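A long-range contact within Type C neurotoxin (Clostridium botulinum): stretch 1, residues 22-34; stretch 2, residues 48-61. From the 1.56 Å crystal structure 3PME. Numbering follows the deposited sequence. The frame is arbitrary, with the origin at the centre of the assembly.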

# COMPACT_ATOMS: atom_id res chain seq x y z
N GLY A 22 -26.15 10.42 0.72
CA GLY A 22 -27.45 10.95 1.06
C GLY A 22 -28.17 11.46 -0.17
O GLY A 22 -29.37 11.74 -0.14
N TYR A 23 -27.44 11.59 -1.28
CA TYR A 23 -28.01 12.09 -2.52
C TYR A 23 -28.43 10.98 -3.47
O TYR A 23 -28.91 11.24 -4.57
N ASN A 24 -28.25 9.73 -3.04
CA ASN A 24 -28.77 8.57 -3.75
C ASN A 24 -28.49 8.51 -5.25
O ASN A 24 -29.39 8.25 -6.05
N ALA A 25 -27.24 8.71 -5.65
CA ALA A 25 -26.90 8.57 -7.06
C ALA A 25 -27.21 7.15 -7.51
O ALA A 25 -27.14 6.21 -6.71
N GLU A 26 -27.55 6.99 -8.78
CA GLU A 26 -27.68 5.65 -9.34
C GLU A 26 -26.29 5.08 -9.62
O GLU A 26 -25.46 5.73 -10.25
N VAL A 27 -26.06 3.85 -9.16
CA VAL A 27 -24.79 3.18 -9.39
C VAL A 27 -25.07 1.85 -10.07
O VAL A 27 -25.61 0.93 -9.45
N ARG A 28 -24.74 1.75 -11.35
CA ARG A 28 -25.00 0.53 -12.09
C ARG A 28 -23.70 -0.13 -12.51
O ARG A 28 -22.81 0.53 -13.04
N LEU A 29 -23.59 -1.43 -12.28
CA LEU A 29 -22.39 -2.17 -12.65
C LEU A 29 -22.61 -2.99 -13.91
O LEU A 29 -23.53 -3.80 -13.98
N GLU A 30 -21.75 -2.77 -14.90
CA GLU A 30 -21.77 -3.55 -16.13
C GLU A 30 -20.57 -4.48 -16.16
O GLU A 30 -19.54 -4.20 -15.54
N GLY A 31 -20.69 -5.58 -16.89
CA GLY A 31 -19.62 -6.56 -16.93
C GLY A 31 -19.46 -7.25 -15.59
O GLY A 31 -20.43 -7.42 -14.85
N ASP A 32 -18.23 -7.63 -15.28
CA ASP A 32 -17.98 -8.44 -14.10
C ASP A 32 -17.05 -7.72 -13.13
O ASP A 32 -15.98 -8.22 -12.78
N VAL A 33 -17.48 -6.54 -12.68
CA VAL A 33 -16.69 -5.77 -11.73
C VAL A 33 -16.63 -6.46 -10.36
O VAL A 33 -17.67 -6.66 -9.71
N GLN A 34 -15.43 -6.82 -9.93
CA GLN A 34 -15.25 -7.42 -8.61
C GLN A 34 -15.16 -6.32 -7.57
O GLN A 34 -14.41 -5.35 -7.75
N SER A 48 -12.00 -5.16 -20.39
CA SER A 48 -12.58 -4.13 -21.26
C SER A 48 -14.07 -3.89 -21.02
O SER A 48 -14.57 -2.78 -21.24
N GLY A 49 -14.78 -4.91 -20.56
CA GLY A 49 -16.22 -4.80 -20.37
C GLY A 49 -16.66 -4.39 -18.97
O GLY A 49 -17.84 -4.08 -18.75
N ASP A 50 -15.73 -4.39 -18.03
CA ASP A 50 -16.05 -4.05 -16.65
C ASP A 50 -16.28 -2.54 -16.53
O ASP A 50 -15.36 -1.76 -16.76
N LYS A 51 -17.49 -2.13 -16.17
CA LYS A 51 -17.77 -0.70 -15.99
C LYS A 51 -18.69 -0.43 -14.81
O LYS A 51 -19.60 -1.19 -14.53
N ILE A 52 -18.44 0.68 -14.12
CA ILE A 52 -19.40 1.18 -13.15
C ILE A 52 -19.93 2.49 -13.71
O ILE A 52 -19.17 3.39 -14.01
N ILE A 53 -21.25 2.58 -13.88
CA ILE A 53 -21.85 3.80 -14.40
C ILE A 53 -22.56 4.50 -13.26
O ILE A 53 -23.46 3.93 -12.63
N VAL A 54 -22.15 5.73 -12.97
CA VAL A 54 -22.78 6.50 -11.90
C VAL A 54 -23.55 7.67 -12.49
O VAL A 54 -22.98 8.48 -13.21
N ASN A 55 -24.85 7.75 -12.21
CA ASN A 55 -25.64 8.91 -12.60
C ASN A 55 -26.07 9.69 -11.37
O ASN A 55 -26.88 9.22 -10.58
N LEU A 56 -25.49 10.88 -11.21
CA LEU A 56 -25.86 11.76 -10.11
C LEU A 56 -27.22 12.38 -10.39
O LEU A 56 -27.62 12.52 -11.54
N ASN A 57 -27.92 12.73 -9.31
CA ASN A 57 -29.08 13.59 -9.41
C ASN A 57 -28.57 14.90 -9.97
O ASN A 57 -27.74 15.58 -9.35
N ASN A 58 -29.04 15.24 -11.16
CA ASN A 58 -28.52 16.41 -11.87
C ASN A 58 -28.58 17.69 -11.05
O ASN A 58 -27.78 18.59 -11.25
N ASN A 59 -29.54 17.76 -10.13
CA ASN A 59 -29.74 18.98 -9.36
C ASN A 59 -28.56 19.29 -8.45
O ASN A 59 -28.38 20.44 -8.04
N ILE A 60 -27.76 18.28 -8.15
CA ILE A 60 -26.53 18.48 -7.40
C ILE A 60 -25.59 19.46 -8.09
O ILE A 60 -24.86 20.20 -7.43
N LEU A 61 -25.60 19.47 -9.42
CA LEU A 61 -24.70 20.34 -10.18
C LEU A 61 -25.07 21.80 -10.05
O LEU A 61 -24.26 22.68 -10.32

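What makes up the apolar centre of the contact? Strands 26-30 and 51-55 run antiparallel, and Val27, Leu29, Ile52 and Val54 send their side chains to the same face of the sheet. Val27 (chi1 t) brings CG1 to 3.9 Å from CG2 of Ile52, a diagonal neighbour, and its CG2 lies 4.4 Å from CG2 of Val54, its partner in register. Ile52, with chi1 m and chi2 t, also meets Leu29 (m, p), whose CG is 4.0 Å from Ile52 CG1. The two branched residues of stretch 2 on this face, Ile52 and Val54, are buried.

How does this apolar face continue beyond the strands? At one end Val33, chi1 t, points toward stretch 2: its CG1 comes to 4.1 Å from Ile52 CD1, while its CG2 packs 3.7 Å from Asp50 CB. At the other end Ala25 also points toward its partner stretch, with CB 4.0 Å from Val54 CG1 and 4.4 Å from Leu56 CD1. Farther out, Tyr23 and Ile60 point toward each other's stretch; Tyr23 (chi1 m) sets its CB 3.5 Å from CD1 of Ile60 (m, t), and that methyl lies obliquely to the tyrosine ring.

What occupies the opposite face of the sheet? Here Glu26, Arg28 and Glu30 accompany Lys51, Ile53 and Asn55. Arg28 (t, t, p) lays one face of its guanidinium over Ile53 CB. Its NH1 forms a salt bridge to Glu26 OE2 and its NH2 another to Glu30 OE1, both at 3.3 Å and both weak as hydrogen bonds. Ile53 has chi1 and chi2 both m. Glu30 and Lys51, each with chi1 m, approach through CB atoms 4.2 Å apart; the end of the lysine then leads away, and its NZ is bonded elsewhere in the structure.

Which polar groups and waters close the ends? Beyond the strand pair, Asp50 (chi1 m) turns OD1 to accept a weak hydrogen bond from Asp32 N at 3.3 Å. Nearby Gly31 leaves no side chain to crowd the turn: a CB there would clash with Gly49 O and Asp50 CA. At the Tyr23 end, two waters join the stretches by donating to Tyr23 O, at 2.9 Å from the oxygen of water 1 and 2.7 Å from that of water 2. Water 1 accepts from Asn57 N, 2.8 Å from its oxygen, and water 2 from Asn57 ND2, 3.2 Å from its oxygen.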

# COMPACT_ATOMS: atom_id res chain seq x y z
CB TYR A 23 -27.03 13.05 -3.22
CG TYR A 23 -26.71 14.28 -2.42
CD1 TYR A 23 -27.53 15.41 -2.48
CD2 TYR A 23 -25.61 14.32 -1.58
CE1 TYR A 23 -27.24 16.54 -1.74
CE2 TYR A 23 -25.31 15.44 -0.83
CZ TYR A 23 -26.13 16.55 -0.91
OH TYR A 23 -25.84 17.67 -0.17
CB ASN A 24 -30.28 8.44 -3.50
CG ASN A 24 -30.60 8.05 -2.07
OD1 ASN A 24 -31.09 8.86 -1.28
ND2 ASN A 24 -30.32 6.79 -1.72
CB ALA A 25 -25.42 8.89 -7.29
CB GLU A 26 -28.49 5.67 -10.64
CG GLU A 26 -28.50 4.33 -11.35
CD GLU A 26 -29.08 4.41 -12.74
OE1 GLU A 26 -29.52 5.50 -13.16
OE2 GLU A 26 -29.10 3.36 -13.42
CB VAL A 27 -24.03 2.94 -8.07
CG1 VAL A 27 -22.72 2.20 -8.32
CG2 VAL A 27 -23.79 4.26 -7.34
CB ARG A 28 -25.86 0.80 -13.32
CG ARG A 28 -26.19 -0.46 -14.11
CD ARG A 28 -27.14 -0.17 -15.26
NE ARG A 28 -26.46 0.44 -16.41
CZ ARG A 28 -26.53 1.72 -16.73
NH1 ARG A 28 -27.26 2.56 -15.99
NH2 ARG A 28 -25.88 2.18 -17.79
CB LEU A 29 -21.92 -3.06 -11.50
CG LEU A 29 -21.12 -2.35 -10.39
CD1 LEU A 29 -22.03 -1.49 -9.52
CD2 LEU A 29 -20.38 -3.37 -9.54
CB GLU A 30 -21.75 -2.63 -17.35
CG GLU A 30 -22.97 -1.73 -17.47
CD GLU A 30 -23.02 -1.02 -18.80
OE1 GLU A 30 -24.00 -0.28 -19.04
OE2 GLU A 30 -22.08 -1.19 -19.61
CB ASP A 32 -17.37 -9.78 -14.52
CG ASP A 32 -18.13 -10.43 -15.66
OD1 ASP A 32 -19.38 -10.40 -15.64
OD2 ASP A 32 -17.47 -10.97 -16.59
CB VAL A 33 -17.23 -4.34 -11.59
CG1 VAL A 33 -16.40 -3.55 -10.58
CG2 VAL A 33 -17.23 -3.65 -12.94
CB GLN A 34 -13.98 -8.26 -8.56
CG GLN A 34 -13.94 -9.38 -9.57
CD GLN A 34 -12.68 -10.21 -9.45
OE1 GLN A 34 -12.14 -10.37 -8.36
NE2 GLN A 34 -12.20 -10.73 -10.57
CB SER A 48 -12.33 -4.49 -22.73
OG SER A 48 -12.76 -3.45 -23.59
CB ASP A 50 -14.90 -4.44 -15.72
CG ASP A 50 -14.51 -5.90 -15.83
OD1 ASP A 50 -15.28 -6.68 -16.44
OD2 ASP A 50 -13.44 -6.27 -15.30
CB LYS A 51 -18.43 -0.10 -17.23
CG LYS A 51 -17.61 -0.17 -18.50
CD LYS A 51 -18.28 0.63 -19.59
CE LYS A 51 -17.53 0.51 -20.90
NZ LYS A 51 -16.10 0.88 -20.72
CB ILE A 52 -18.76 1.43 -11.79
CG1 ILE A 52 -18.13 0.15 -11.24
CG2 ILE A 52 -19.79 1.99 -10.82
CD1 ILE A 52 -17.44 0.33 -9.90
CB ILE A 53 -22.89 3.49 -15.50
CG1 ILE A 53 -22.32 2.53 -16.55
CG2 ILE A 53 -23.42 4.79 -16.11
CD1 ILE A 53 -20.97 2.90 -17.06
CB VAL A 54 -21.74 7.02 -10.89
CG1 VAL A 54 -22.41 7.81 -9.77
CG2 VAL A 54 -20.92 5.86 -10.32
CB ASN A 55 -26.87 8.48 -13.39
CG ASN A 55 -26.53 8.00 -14.78
OD1 ASN A 55 -26.20 8.81 -15.65
ND2 ASN A 55 -26.62 6.70 -15.01
CB LEU A 56 -24.84 12.89 -9.98
CG LEU A 56 -23.50 12.63 -9.28
CD1 LEU A 56 -22.83 11.39 -9.81
CD2 LEU A 56 -22.60 13.87 -9.45
CB ASN A 57 -29.68 13.80 -8.02
CG ASN A 57 -30.91 14.68 -8.04
OD1 ASN A 57 -31.01 15.62 -8.83
ND2 ASN A 57 -31.85 14.39 -7.15
CB ASN A 58 -29.26 16.61 -13.19
CG ASN A 58 -28.50 17.51 -14.14
OD1 ASN A 58 -27.31 17.30 -14.37
ND2 ASN A 58 -29.17 18.51 -14.69
CB ASN A 59 -31.05 18.90 -8.55
CG ASN A 59 -32.27 18.85 -9.44
OD1 ASN A 59 -32.99 17.85 -9.48
ND2 ASN A 59 -32.51 19.93 -10.17
CB ILE A 60 -25.77 17.15 -7.18
CG1 ILE A 60 -26.49 16.29 -6.15
CG2 ILE A 60 -24.34 17.40 -6.73
CD1 ILE A 60 -25.84 14.93 -5.97
CB LEU A 61 -24.65 19.93 -11.65
CG LEU A 61 -24.00 18.57 -11.89
CD1 LEU A 61 -23.87 18.32 -13.38
CD2 LEU A 61 -22.64 18.50 -11.21
O HOH W 1 -27.11 11.93 -6.77
O HOH W 2 -31.04 12.86 -4.51